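Local coordinates for protein HTH-type transcriptional regulator cbl (Escherichia coli K12, PDB 2FYI) that may act as an accessory transcriptional regulator of the cys regulon, a LysR-family DNA-binding protein whose cofactor-binding domain is the part described here, at residues Leu107-Leu115 with Ala131-Ala139; Val32-Val43 with Asn203-Cys212. All coordinates share one frame; numbering follows the deposited sequence. Where two conformers were deposited one is given.

Contact 1. Residues Leu107-Leu115 with Ala131-Ala139; sequences LESIAKWPL and AFARKGLLA
Leu107 and Phe132 meet at the centre of this contact, where the short helix 107-110 and the chain that follows it pack against the last turn of helix 125-134. The two methyls of Leu107 divide: CD2 lies 3.6 Å from Phe132 CE2, while CD1 reaches to Ala131, 4.0 Å from its CB. With CG placed beside the backbone N (chi1 -76°), the phenyl group of Phe132 is swung across to residues 107-115. There the backbone O of Leu107, which also accepts the helical bond from Ala111 N, sits at the ring edge in its plane, and Ile110 CG2 touches the same rim. Leu115 and Phe132 approach each other from opposite directions, Leu115 CD1 lying 4.0 Å from Phe132 CE1, and the same methyl rests on Ala139 CB at 3.6 Å. The tight part thus holds Leu107, Ile110, Leu115, Ala131 and Phe132, all buried, with Phe186 lying on Leu107 and Ala131.

Toward solvent the fit changes. Ala111 CB still meets Leu137 CD1 at 3.5 Å, but the salt bridge between Glu108, in the conformer given, and Lys135 is long, OE2 to NZ 3.5 Å, and its hydrogen bond is weak. A water modelled near both groups may link them, though its placement is doubtful. A Schellman motif ends helix 125-134: Gly136, with positive phi, is its C-prime residue, and Phe132 O takes Leu137 N and Lys135 N from opposite faces of its carbonyl plane. The turn carries Leu137 back onto Ala111 and leads on to strand 141-145, parallel to strand 115-118. With no backbone hydrogen bond joining the segments, cohesion rests chiefly on apolar packing around one phenyl ring, and the long ion pair probably adds little.

Contact 2. Residues Val32-Val43 with Asn203-Cys212; sequences VIKAFRELFPEV and NYVWRFLELC
The Phe40 ring carries Tyr204 CB over the centre of one face, a CH-pi contact of 3.9 Å to the centroid, while Arg207 CB and CG line its edge. Tyr204 in turn receives Val43 CG1 over its own ring, 4.0 Å from the centroid. Phe208 directs its edge at the face of Phe36 in an offset edge-to-face pair, planes at 64°; Phe40 CB lies over one face of the Phe36 ring, offset toward its rim, and Tyr204 O and Leu211 CD2 lie at its edge. These groups join helices 29-39 and 203-212, whose short segments run at 135° with axes 10.3 Å apart, in one lobe of the periplasmic-binding-protein-like fold of LysR effector domains. Strand 14-20 packs against them, with Leu16 touching Phe36 and Tyr204, and Ile18 touching Phe208. Tyr204 CG stands between backbone N and carbonyl carbon (chi1 56°), which turns the ring toward Val43. A serine in place of Phe40 would probably open a gap beside Tyr204 CB and leave the aliphatic part of Arg207 less confined. Farther out, Leu39 CD2 covers one face of the Arg207 guanidinium, 3.7 Å from NH1. At the other end Val32 CG1 touches Phe208 CZ at 3.7 Å.

How the contacts relate
From the N terminus, strand 14-20 leads through helix 22-27 into helix 29-39, which with the turn into strand 43-49 forms the first half of contact 2. After further strands of this lobe the chain crosses into the other, where residues 107-115 and 131-139 form contact 1, closing a short loop that contains most of helix 125-134. It later returns to the first lobe, and helix 203-212 completes contact 2 across about 160 residues. The short closure therefore sits wholly within the long one, and the two do not cross. Contact 1 ties the approaches to strands 115-118 and 141-145; contact 2 joins two helices beside strand 14-20. Their centres are about 42 Å apart, on opposite sides of the chain's centre.

Contact 1. Residues Leu107-Leu115 with Ala131-Ala139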
loop_
_atom_site.group_PDB
_atom_site.type_symbol
_atom_site.label_atom_id
_atom_site.label_comp_id
_atom_site.label_asym_id
_atom_site.label_seq_id
_atom_site.Cartn_x
_atom_site.Cartn_y
_atom_site.Cartn_z
ATOM N N LEU A 107 13.620 15.373 -19.348
ATOM C CA LEU A 107 13.421 15.573 -17.903
ATOM C C LEU A 107 12.757 16.905 -17.662
ATOM O O LEU A 107 11.766 17.001 -16.946
ATOM C CB LEU A 107 14.733 15.515 -17.154
ATOM C CG LEU A 107 15.152 14.086 -16.832
ATOM C CD1 LEU A 107 16.624 13.973 -16.372
ATOM C CD2 LEU A 107 14.226 13.550 -15.788
ATOM N N GLU A 108 13.321 17.909 -18.313
ATOM C CA GLU A 108 12.847 19.277 -18.321
ATOM C C GLU A 108 11.348 19.409 -18.671
ATOM O O GLU A 108 10.632 20.214 -18.065
ATOM C CB GLU A 108 13.729 20.052 -19.294
ATOM C CG GLU A 108 15.271 19.783 -19.122
ATOM C CD GLU A 108 15.802 18.463 -19.747
ATOM O OE1 GLU A 108 15.021 17.536 -20.038
ATOM O OE2 GLU A 108 17.031 18.340 -19.924
ATOM N N SER A 109 10.870 18.612 -19.624
ATOM C CA SER A 109 9.470 18.576 -19.963
ATOM C C SER A 109 8.680 17.976 -18.834
ATOM O O SER A 109 7.645 18.490 -18.427
ATOM C CB SER A 109 9.235 17.694 -21.148
ATOM O OG SER A 109 9.718 18.330 -22.294
ATOM N N ILE A 110 9.115 16.823 -18.360
ATOM C CA ILE A 110 8.319 16.167 -17.370
ATOM C C ILE A 110 8.271 17.082 -16.160
ATOM O O ILE A 110 7.267 17.126 -15.446
ATOM C CB ILE A 110 8.923 14.820 -17.024
ATOM C CG1 ILE A 110 8.913 13.927 -18.276
ATOM C CG2 ILE A 110 8.216 14.185 -15.824
ATOM C CD1 ILE A 110 9.498 12.498 -18.058
ATOM N N ALA A 111 9.334 17.851 -15.933
ATOM C CA ALA A 111 9.424 18.580 -14.669
ATOM C C ALA A 111 8.353 19.671 -14.499
ATOM O O ALA A 111 8.096 20.136 -13.390
ATOM C CB ALA A 111 10.803 19.133 -14.472
ATOM N N LYS A 112 7.737 20.058 -15.614
ATOM C CA LYS A 112 6.692 21.072 -15.660
ATOM C C LYS A 112 5.404 20.622 -15.044
ATOM O O LYS A 112 4.601 21.473 -14.680
ATOM C CB LYS A 112 6.388 21.460 -17.084
ATOM C CG LYS A 112 7.598 21.969 -17.763
ATOM C CD LYS A 112 7.233 22.872 -18.928
ATOM C CE LYS A 112 8.440 23.137 -19.846
ATOM N NZ LYS A 112 9.660 23.577 -19.068
ATOM N N TRP A 113 5.171 19.317 -14.913
ATOM C CA TRP A 113 3.830 18.862 -14.508
ATOM C C TRP A 113 3.783 18.384 -13.074
ATOM O O TRP A 113 4.824 18.020 -12.502
ATOM C CB TRP A 113 3.378 17.739 -15.404
ATOM C CG TRP A 113 3.505 18.104 -16.805
ATOM C CD1 TRP A 113 4.664 18.130 -17.583
ATOM C CD2 TRP A 113 2.457 18.521 -17.635
ATOM N NE1 TRP A 113 4.359 18.554 -18.856
ATOM C CE2 TRP A 113 3.014 18.806 -18.910
ATOM C CE3 TRP A 113 1.097 18.691 -17.430
ATOM C CZ2 TRP A 113 2.257 19.230 -19.955
ATOM C CZ3 TRP A 113 0.352 19.137 -18.448
ATOM C CH2 TRP A 113 0.923 19.393 -19.716
ATOM N N PRO A 114 2.585 18.396 -12.466
ATOM C CA PRO A 114 2.408 17.805 -11.126
ATOM C C PRO A 114 2.790 16.312 -11.092
ATOM O O PRO A 114 2.247 15.558 -11.858
ATOM C CB PRO A 114 0.891 17.993 -10.875
ATOM C CG PRO A 114 0.519 19.147 -11.724
ATOM C CD PRO A 114 1.340 19.002 -12.969
ATOM N N LEU A 115 3.713 15.882 -10.243
ATOM C CA LEU A 115 4.047 14.453 -10.207
ATOM C C LEU A 115 3.355 13.698 -9.110
ATOM O O LEU A 115 3.151 14.219 -7.993
ATOM C CB LEU A 115 5.504 14.218 -9.983
ATOM C CG LEU A 115 6.292 14.633 -11.195
ATOM C CD1 LEU A 115 7.742 14.126 -11.046
ATOM C CD2 LEU A 115 5.603 14.093 -12.457
ATOM N N ALA A 131 17.955 12.044 -11.090
ATOM C CA ALA A 131 17.832 12.372 -12.483
ATOM C C ALA A 131 17.550 13.870 -12.574
ATOM O O ALA A 131 18.278 14.572 -13.273
ATOM C CB ALA A 131 16.746 11.581 -13.115
ATOM N N PHE A 132 16.545 14.365 -11.839
ATOM C CA PHE A 132 16.186 15.767 -11.889
ATOM C C PHE A 132 17.288 16.670 -11.389
ATOM O O PHE A 132 17.525 17.742 -11.979
ATOM C CB PHE A 132 14.921 16.040 -11.101
ATOM C CG PHE A 132 13.664 15.598 -11.810
ATOM C CD1 PHE A 132 12.783 14.701 -11.208
ATOM C CD2 PHE A 132 13.372 16.061 -13.092
ATOM C CE1 PHE A 132 11.628 14.280 -11.849
ATOM C CE2 PHE A 132 12.219 15.657 -13.743
ATOM C CZ PHE A 132 11.345 14.747 -13.120
ATOM N N ALA A 133 17.973 16.267 -10.313
ATOM C CA ALA A 133 19.016 17.138 -9.761
ATOM C C ALA A 133 20.101 17.365 -10.777
ATOM O O ALA A 133 20.673 18.430 -10.835
ATOM C CB ALA A 133 19.582 16.578 -8.554
ATOM N N ARG A 134 20.393 16.370 -11.597
ATOM C CA ARG A 134 21.350 16.604 -12.664
ATOM C C ARG A 134 20.880 17.732 -13.570
ATOM O O ARG A 134 21.693 18.382 -14.148
ATOM C CB ARG A 134 21.606 15.353 -13.488
ATOM C CG ARG A 134 22.511 14.333 -12.825
ATOM C CD ARG A 134 22.502 12.978 -13.610
ATOM N NE ARG A 134 22.252 11.801 -12.747
ATOM C CZ ARG A 134 21.235 10.936 -12.876
ATOM N NH1 ARG A 134 20.336 11.076 -13.859
ATOM N NH2 ARG A 134 21.119 9.923 -12.009
ATOM N N LYS A 135 19.585 18.001 -13.697
ATOM C CA LYS A 135 19.190 19.187 -14.465
ATOM C C LYS A 135 18.967 20.466 -13.645
ATOM O O LYS A 135 18.294 21.384 -14.126
ATOM C CB LYS A 135 17.928 18.934 -15.265
ATOM C CG LYS A 135 18.070 17.868 -16.264
ATOM C CD LYS A 135 19.303 18.053 -17.051
ATOM C CE LYS A 135 19.640 16.750 -17.736
ATOM N NZ LYS A 135 20.135 17.053 -19.112
ATOM N N GLY A 136 19.513 20.542 -12.429
ATOM C CA GLY A 136 19.195 21.649 -11.503
ATOM C C GLY A 136 17.751 21.754 -10.972
ATOM O O GLY A 136 17.358 22.821 -10.487
ATOM N N LEU A 137 16.975 20.663 -11.035
ATOM C CA LEU A 137 15.557 20.721 -10.758
ATOM C C LEU A 137 15.059 19.910 -9.567
ATOM O O LEU A 137 15.576 18.820 -9.283
ATOM C CB LEU A 137 14.803 20.196 -11.952
ATOM C CG LEU A 137 14.697 21.099 -13.171
ATOM C CD1 LEU A 137 14.105 20.318 -14.325
ATOM C CD2 LEU A 137 13.878 22.393 -12.837
ATOM N N LEU A 138 14.016 20.432 -8.907
ATOM C CA LEU A 138 13.143 19.669 -7.993
ATOM C C LEU A 138 11.868 19.233 -8.709
ATOM O O LEU A 138 11.283 20.014 -9.435
ATOM C CB LEU A 138 12.725 20.528 -6.814
ATOM C CG LEU A 138 13.843 20.984 -5.888
ATOM C CD1 LEU A 138 13.302 22.016 -4.890
ATOM C CD2 LEU A 138 14.429 19.783 -5.200
ATOM N N ALA A 139 11.415 17.998 -8.517
ATOM C CA ALA A 139 10.130 17.613 -9.079
ATOM C C ALA A 139 9.036 18.191 -8.189
ATOM O O ALA A 139 9.230 18.360 -6.990
ATOM C CB ALA A 139 10.004 16.122 -9.172
HETATM O O HOH W 1 19.990 19.349 -20.058
#

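Contact 2. Residues Val32-Val43 with Asn203-Cys212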
loop_
_atom_site.group_PDB
_atom_site.type_symbol
_atom_site.label_atom_id
_atom_site.label_comp_id
_atom_site.label_asym_id
_atom_site.label_seq_id
_atom_site.Cartn_x
_atom_site.Cartn_y
_atom_site.Cartn_z
ATOM N N VAL A 32 6.477 -16.789 -8.982
ATOM C CA VAL A 32 7.381 -17.554 -8.164
ATOM C C VAL A 32 6.623 -18.320 -7.086
ATOM O O VAL A 32 6.872 -19.497 -6.875
ATOM C CB VAL A 32 8.365 -16.601 -7.455
ATOM C CG1 VAL A 32 9.190 -17.345 -6.460
ATOM C CG2 VAL A 32 9.257 -15.877 -8.453
ATOM N N ILE A 33 5.710 -17.663 -6.381
ATOM C CA ILE A 33 4.951 -18.371 -5.361
ATOM C C ILE A 33 4.156 -19.560 -5.875
ATOM O O ILE A 33 4.143 -20.602 -5.237
ATOM C CB ILE A 33 4.110 -17.452 -4.536
ATOM C CG1 ILE A 33 5.049 -16.727 -3.591
ATOM C CG2 ILE A 33 3.082 -18.234 -3.743
ATOM C CD1 ILE A 33 4.462 -15.487 -3.001
ATOM N N LYS A 34 3.524 -19.424 -7.035
ATOM C CA LYS A 34 2.912 -20.582 -7.684
ATOM C C LYS A 34 3.911 -21.715 -7.848
ATOM O O LYS A 34 3.645 -22.869 -7.451
ATOM C CB LYS A 34 2.339 -20.235 -9.044
ATOM C CG LYS A 34 1.027 -19.518 -8.964
ATOM C CD LYS A 34 0.186 -19.743 -10.245
ATOM C CE LYS A 34 0.555 -18.781 -11.434
ATOM N NZ LYS A 34 0.384 -17.286 -11.188
ATOM N N ALA A 35 5.060 -21.400 -8.437
ATOM C CA ALA A 35 6.107 -22.413 -8.653
ATOM C C ALA A 35 6.488 -23.114 -7.363
ATOM O O ALA A 35 6.564 -24.349 -7.284
ATOM C CB ALA A 35 7.342 -21.779 -9.233
ATOM N N PHE A 36 6.765 -22.301 -6.352
ATOM C CA PHE A 36 7.177 -22.818 -5.069
ATOM C C PHE A 36 6.134 -23.744 -4.454
ATOM O O PHE A 36 6.495 -24.779 -3.904
ATOM C CB PHE A 36 7.488 -21.674 -4.129
ATOM C CG PHE A 36 7.986 -22.111 -2.781
ATOM C CD1 PHE A 36 7.120 -22.217 -1.700
ATOM C CD2 PHE A 36 9.330 -22.386 -2.575
ATOM C CE1 PHE A 36 7.570 -22.607 -0.435
ATOM C CE2 PHE A 36 9.793 -22.780 -1.307
ATOM C CZ PHE A 36 8.893 -22.890 -0.239
ATOM N N ARG A 37 4.848 -23.396 -4.553
ATOM C CA ARG A 37 3.809 -24.206 -3.944
ATOM C C ARG A 37 3.665 -25.570 -4.609
ATOM O O ARG A 37 3.348 -26.543 -3.939
ATOM C CB ARG A 37 2.498 -23.437 -3.875
ATOM C CG ARG A 37 2.534 -22.373 -2.756
ATOM C CD ARG A 37 1.258 -21.509 -2.608
ATOM N NE ARG A 37 0.126 -22.251 -2.042
ATOM C CZ ARG A 37 -1.145 -21.944 -2.299
ATOM N NH1 ARG A 37 -1.408 -20.917 -3.100
ATOM N NH2 ARG A 37 -2.152 -22.652 -1.785
ATOM N N GLU A 38 3.912 -25.655 -5.916
ATOM C CA GLU A 38 3.970 -26.957 -6.606
ATOM C C GLU A 38 5.125 -27.776 -6.073
ATOM O O GLU A 38 4.973 -28.904 -5.623
ATOM C CB GLU A 38 4.277 -26.744 -8.066
ATOM C CG GLU A 38 3.367 -25.761 -8.729
ATOM C CD GLU A 38 2.382 -26.471 -9.638
ATOM O OE1 GLU A 38 2.080 -27.669 -9.360
ATOM O OE2 GLU A 38 1.930 -25.838 -10.629
ATOM N N LEU A 39 6.304 -27.183 -6.160
ATOM C CA LEU A 39 7.523 -27.811 -5.717
ATOM C C LEU A 39 7.443 -28.241 -4.270
ATOM O O LEU A 39 7.845 -29.334 -3.933
ATOM C CB LEU A 39 8.662 -26.822 -5.854
ATOM C CG LEU A 39 10.026 -27.416 -5.602
ATOM C CD1 LEU A 39 10.345 -28.202 -6.847
ATOM C CD2 LEU A 39 11.054 -26.314 -5.362
ATOM N N PHE A 40 6.937 -27.376 -3.403
ATOM C CA PHE A 40 6.899 -27.689 -1.971
ATOM C C PHE A 40 5.487 -27.664 -1.417
ATOM O O PHE A 40 5.142 -26.807 -0.607
ATOM C CB PHE A 40 7.760 -26.719 -1.140
ATOM C CG PHE A 40 9.225 -26.907 -1.313
ATOM C CD1 PHE A 40 9.876 -27.971 -0.719
ATOM C CD2 PHE A 40 9.962 -26.015 -2.067
ATOM C CE1 PHE A 40 11.231 -28.148 -0.868
ATOM C CE2 PHE A 40 11.345 -26.192 -2.227
ATOM C CZ PHE A 40 11.973 -27.261 -1.621
ATOM N N PRO A 41 4.676 -28.641 -1.801
ATOM C CA PRO A 41 3.283 -28.609 -1.427
ATOM C C PRO A 41 3.059 -28.650 0.078
ATOM O O PRO A 41 2.081 -28.114 0.545
ATOM C CB PRO A 41 2.725 -29.867 -2.072
ATOM C CG PRO A 41 3.872 -30.743 -2.182
ATOM C CD PRO A 41 5.009 -29.856 -2.542
ATOM N N GLU A 42 3.948 -29.257 0.847
ATOM C CA GLU A 42 3.725 -29.333 2.288
ATOM C C GLU A 42 4.374 -28.217 3.107
ATOM O O GLU A 42 4.366 -28.270 4.328
ATOM C CB GLU A 42 4.188 -30.670 2.830
ATOM C CG GLU A 42 3.413 -31.805 2.263
ATOM C CD GLU A 42 2.021 -31.895 2.844
ATOM O OE1 GLU A 42 1.868 -32.709 3.795
ATOM O OE2 GLU A 42 1.110 -31.160 2.365
ATOM N N VAL A 43 4.966 -27.223 2.474
ATOM C CA VAL A 43 5.512 -26.154 3.275
ATOM C C VAL A 43 4.569 -24.977 3.281
ATOM O O VAL A 43 4.137 -24.471 2.225
ATOM C CB VAL A 43 6.869 -25.676 2.808
ATOM C CG1 VAL A 43 7.186 -24.334 3.454
ATOM C CG2 VAL A 43 7.905 -26.721 3.161
ATOM N N ASN A 203 15.984 -26.322 4.228
ATOM C CA ASN A 203 16.319 -26.578 2.825
ATOM C C ASN A 203 15.511 -25.733 1.842
ATOM O O ASN A 203 16.049 -25.244 0.839
ATOM C CB ASN A 203 16.194 -28.065 2.486
ATOM C CG ASN A 203 14.776 -28.601 2.666
ATOM O OD1 ASN A 203 14.194 -28.498 3.742
ATOM N ND2 ASN A 203 14.216 -29.182 1.601
ATOM N N TYR A 204 14.222 -25.546 2.138
ATOM C CA TYR A 204 13.338 -24.806 1.243
ATOM C C TYR A 204 13.648 -23.298 1.078
ATOM O O TYR A 204 13.283 -22.699 0.052
ATOM C CB TYR A 204 11.872 -25.037 1.590
ATOM C CG TYR A 204 11.503 -24.717 3.000
ATOM C CD1 TYR A 204 11.167 -25.734 3.901
ATOM C CD2 TYR A 204 11.476 -23.399 3.455
ATOM C CE1 TYR A 204 10.801 -25.441 5.239
ATOM C CE2 TYR A 204 11.117 -23.081 4.789
ATOM C CZ TYR A 204 10.779 -24.105 5.676
ATOM O OH TYR A 204 10.425 -23.808 6.988
ATOM N N VAL A 205 14.309 -22.683 2.061
ATOM C CA VAL A 205 14.661 -21.266 1.939
ATOM C C VAL A 205 15.704 -21.210 0.854
ATOM O O VAL A 205 15.621 -20.389 -0.051
ATOM C CB VAL A 205 15.296 -20.698 3.230
ATOM C CG1 VAL A 205 15.819 -19.263 3.020
ATOM C CG2 VAL A 205 14.338 -20.801 4.391
ATOM N N TRP A 206 16.684 -22.114 0.932
ATOM C CA TRP A 206 17.778 -22.115 -0.043
ATOM C C TRP A 206 17.216 -22.311 -1.444
ATOM O O TRP A 206 17.628 -21.639 -2.391
ATOM C CB TRP A 206 18.831 -23.172 0.273
ATOM C CG TRP A 206 19.476 -23.021 1.599
ATOM C CD1 TRP A 206 19.446 -23.922 2.653
ATOM C CD2 TRP A 206 20.263 -21.921 2.043
ATOM N NE1 TRP A 206 20.180 -23.440 3.717
ATOM C CE2 TRP A 206 20.689 -22.211 3.371
ATOM C CE3 TRP A 206 20.656 -20.716 1.459
ATOM C CZ2 TRP A 206 21.486 -21.323 4.113
ATOM C CZ3 TRP A 206 21.444 -19.840 2.195
ATOM C CH2 TRP A 206 21.851 -20.147 3.504
ATOM N N ARG A 207 16.241 -23.207 -1.561
ATOM C CA ARG A 207 15.620 -23.415 -2.845
ATOM C C ARG A 207 14.858 -22.209 -3.382
ATOM O O ARG A 207 14.935 -21.909 -4.561
ATOM C CB ARG A 207 14.714 -24.622 -2.844
ATOM C CG ARG A 207 14.343 -24.944 -4.274
ATOM C CD ARG A 207 15.553 -25.535 -5.007
ATOM N NE ARG A 207 15.578 -26.978 -4.763
ATOM C CZ ARG A 207 14.977 -27.874 -5.556
ATOM N NH1 ARG A 207 14.346 -27.463 -6.667
ATOM N NH2 ARG A 207 15.021 -29.180 -5.259
ATOM N N PHE A 208 14.114 -21.521 -2.526
ATOM C CA PHE A 208 13.345 -20.378 -2.976
ATOM C C PHE A 208 14.211 -19.386 -3.717
ATOM O O PHE A 208 13.813 -18.846 -4.743
ATOM C CB PHE A 208 12.700 -19.667 -1.799
ATOM C CG PHE A 208 11.776 -18.558 -2.212
ATOM C CD1 PHE A 208 10.427 -18.789 -2.370
ATOM C CD2 PHE A 208 12.266 -17.281 -2.470
ATOM C CE1 PHE A 208 9.576 -17.759 -2.775
ATOM C CE2 PHE A 208 11.410 -16.245 -2.869
ATOM C CZ PHE A 208 10.073 -16.494 -3.022
ATOM N N LEU A 209 15.399 -19.133 -3.186
ATOM C CA LEU A 209 16.271 -18.141 -3.793
ATOM C C LEU A 209 16.642 -18.607 -5.170
ATOM O O LEU A 209 16.619 -17.830 -6.122
ATOM C CB LEU A 209 17.537 -17.880 -2.962
ATOM C CG LEU A 209 17.361 -17.137 -1.634
ATOM C CD1 LEU A 209 18.452 -16.144 -1.446
ATOM C CD2 LEU A 209 16.061 -16.403 -1.643
ATOM N N GLU A 210 16.964 -19.884 -5.283
ATOM C CA GLU A 210 17.420 -20.434 -6.558
ATOM C C GLU A 210 16.321 -20.334 -7.631
ATOM O O GLU A 210 16.484 -19.746 -8.709
ATOM C CB GLU A 210 17.835 -21.873 -6.341
ATOM C CG GLU A 210 18.467 -22.485 -7.528
ATOM C CD GLU A 210 18.234 -23.969 -7.518
ATOM O OE1 GLU A 210 18.985 -24.706 -6.809
ATOM O OE2 GLU A 210 17.264 -24.392 -8.198
ATOM N N LEU A 211 15.196 -20.935 -7.285
ATOM C CA LEU A 211 13.939 -20.763 -7.952
ATOM C C LEU A 211 13.716 -19.349 -8.497
ATOM O O LEU A 211 13.159 -19.198 -9.578
ATOM C CB LEU A 211 12.856 -21.103 -6.944
ATOM C CG LEU A 211 11.559 -21.634 -7.523
ATOM C CD1 LEU A 211 11.794 -22.261 -8.907
ATOM C CD2 LEU A 211 10.931 -22.608 -6.518
ATOM N N CYS A 212 14.123 -18.322 -7.746
ATOM C CA CYS A 212 14.007 -16.922 -8.181
ATOM C C CYS A 212 14.956 -16.530 -9.304
ATOM O O CYS A 212 14.626 -15.657 -10.132
ATOM C CB CYS A 212 14.359 -16.014 -7.041
ATOM S SG CYS A 212 12.986 -15.556 -6.133
#